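DsrH (Allochromatium vinosum, PDB 2HY5) probably takes part, together with DsrE and DsrF in the DsrEFH complex, in sulfur transfer during intracellular sulfur oxidation. Local coordinates at residues 19-24 with 51-56. Numbering follows the deposited sequence.
Sequences SCLKFA and TEALGK
Leu21 and Ala53 meet in a small helix-to-helix contact between the C-terminal parts of helices 16-23 and 47-53, which a lysine and a water extend toward the helix end at Ala24. The apolar half is a single touch: methyl CD2 of Leu21 lies 3.8 Å from CB of Ala53, which points at the opposing helix. With CG anti to the carbonyl carbon (chi1 -63°), the Leu21 branch lies beside the backbone N and carries CD2 to Ala53. Leu21 and Ala53 have the nearest CA atoms across the two segments, 6.7 Å apart, but just 142 Å² is buried.

The polar half depends on Lys56, in the turn following helix 47-53. Its chain is kinked at chi2 (-65°) and chi4 (-50°) yet spans the gap, bringing NZ near the last turn of helix 16-23. A water accepts a hydrogen bond from Lys56 NZ at 2.9 Å; Leu21 O at 2.7 Å and Ala24 O at 2.9 Å are well placed to accept from it, though its two protons may be shared among more acceptors. The ammonium probably eases the negative end of the helix dipole there. Backbone hydrogen bonding between Lys56 and Gly27 ties the same turn to the loop after helix 16-23, and Leu57 packs against both Leu21 and Ala24. Lys22, whose CB is directed away from helix 47-53, forms a salt bridge with Asp85 of the DsrF chain.

Neighbouring helices joined near their C-terminal ends, each leading into a strand of one parallel sheet (29-32 and 58-62), are characteristic of an alpha/beta fold of the DsrEFH-like family.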
loop_
_atom_site.group_PDB
_atom_site.type_symbol
_atom_site.label_atom_id
_atom_site.label_comp_id
_atom_site.label_asym_id
_atom_site.label_seq_id
_atom_site.Cartn_x
_atom_site.Cartn_y
_atom_site.Cartn_z
ATOM N N SER C 19 -8.867 4.306 14.451
ATOM C CA SER C 19 -8.858 5.763 14.425
ATOM C C SER C 19 -10.252 6.289 14.085
ATOM O O SER C 19 -10.714 7.275 14.654
ATOM C CB SER C 19 -7.854 6.274 13.391
ATOM O OG SER C 19 -6.548 5.814 13.690
ATOM N N CYS C 20 -10.918 5.619 13.152
ATOM C CA CYS C 20 -12.255 6.025 12.743
ATOM C C CYS C 20 -13.221 5.987 13.920
ATOM O O CYS C 20 -13.920 6.967 14.198
ATOM C CB CYS C 20 -12.774 5.106 11.639
ATOM S SG CYS C 20 -14.532 5.339 11.275
ATOM N N LEU C 21 -13.247 4.858 14.616
ATOM C CA LEU C 21 -14.144 4.690 15.754
ATOM C C LEU C 21 -13.873 5.680 16.879
ATOM O O LEU C 21 -14.765 5.984 17.672
ATOM C CB LEU C 21 -14.059 3.254 16.282
ATOM C CG LEU C 21 -14.498 2.165 15.296
ATOM C CD1 LEU C 21 -14.470 0.812 15.988
ATOM C CD2 LEU C 21 -15.900 2.461 14.775
ATOM N N LYS C 22 -12.644 6.184 16.949
ATOM C CA LYS C 22 -12.284 7.148 17.980
ATOM C C LYS C 22 -12.809 8.548 17.668
ATOM O O LYS C 22 -13.249 9.270 18.568
ATOM C CB LYS C 22 -10.762 7.222 18.143
ATOM C CG LYS C 22 -10.315 8.368 19.037
ATOM C CD LYS C 22 -8.811 8.401 19.230
ATOM C CE LYS C 22 -8.408 9.609 20.068
ATOM N NZ LYS C 22 -6.947 9.659 20.351
ATOM N N PHE C 23 -12.778 8.930 16.396
ATOM C CA PHE C 23 -13.213 10.269 16.013
ATOM C C PHE C 23 -14.643 10.407 15.505
ATOM O O PHE C 23 -15.174 11.514 15.459
ATOM C CB PHE C 23 -12.239 10.857 14.987
ATOM C CG PHE C 23 -10.851 11.072 15.526
ATOM C CD1 PHE C 23 -9.841 10.147 15.287
ATOM C CD2 PHE C 23 -10.561 12.193 16.293
ATOM C CE1 PHE C 23 -8.568 10.331 15.815
ATOM C CE2 PHE C 23 -9.292 12.387 16.826
ATOM C CZ PHE C 23 -8.292 11.456 16.584
ATOM N N ALA C 24 -15.271 9.301 15.120
ATOM C CA ALA C 24 -16.650 9.354 14.641
ATOM C C ALA C 24 -17.532 9.768 15.812
ATOM O O ALA C 24 -17.357 9.275 16.924
ATOM C CB ALA C 24 -17.081 7.993 14.120
ATOM N N THR C 51 -18.722 -3.707 18.639
ATOM C CA THR C 51 -20.025 -3.773 19.290
ATOM C C THR C 51 -20.267 -2.504 20.102
ATOM O O THR C 51 -21.368 -1.954 20.099
ATOM C CB THR C 51 -20.126 -5.001 20.212
ATOM O OG1 THR C 51 -19.972 -6.195 19.432
ATOM C CG2 THR C 51 -21.478 -5.034 20.916
ATOM N N GLU C 52 -19.232 -2.037 20.794
ATOM C CA GLU C 52 -19.346 -0.819 21.584
ATOM C C GLU C 52 -19.702 0.359 20.682
ATOM O O GLU C 52 -20.497 1.218 21.055
ATOM C CB GLU C 52 -18.031 -0.532 22.314
ATOM C CG GLU C 52 -18.062 -0.842 23.802
ATOM C CD GLU C 52 -18.969 0.096 24.577
ATOM O OE1 GLU C 52 -20.187 0.120 24.300
ATOM O OE2 GLU C 52 -18.461 0.815 25.465
ATOM N N ALA C 53 -19.114 0.390 19.490
ATOM C CA ALA C 53 -19.362 1.468 18.537
ATOM C C ALA C 53 -20.824 1.516 18.101
ATOM O O ALA C 53 -21.374 2.592 17.856
ATOM C CB ALA C 53 -18.457 1.307 17.320
ATOM N N LEU C 54 -21.452 0.348 18.002
ATOM C CA LEU C 54 -22.854 0.267 17.604
ATOM C C LEU C 54 -23.724 1.072 18.558
ATOM O O LEU C 54 -24.856 1.430 18.233
ATOM C CB LEU C 54 -23.315 -1.192 17.590
ATOM C CG LEU C 54 -22.814 -2.038 16.419
ATOM C CD1 LEU C 54 -23.159 -3.501 16.648
ATOM C CD2 LEU C 54 -23.444 -1.529 15.130
ATOM N N GLY C 55 -23.182 1.358 19.736
ATOM C CA GLY C 55 -23.917 2.119 20.729
ATOM C C GLY C 55 -24.148 3.573 20.360
ATOM O O GLY C 55 -25.092 4.190 20.846
ATOM N N LYS C 56 -23.299 4.137 19.505
ATOM C CA LYS C 56 -23.478 5.533 19.119
ATOM C C LYS C 56 -23.397 5.790 17.621
ATOM O O LYS C 56 -23.766 6.865 17.153
ATOM C CB LYS C 56 -22.466 6.427 19.851
ATOM C CG LYS C 56 -21.055 6.473 19.266
ATOM C CD LYS C 56 -20.336 5.137 19.342
ATOM C CE LYS C 56 -18.824 5.338 19.391
ATOM N NZ LYS C 56 -18.323 6.256 18.328
HETATM O O HOH W 1 -16.035 7.890 19.076
#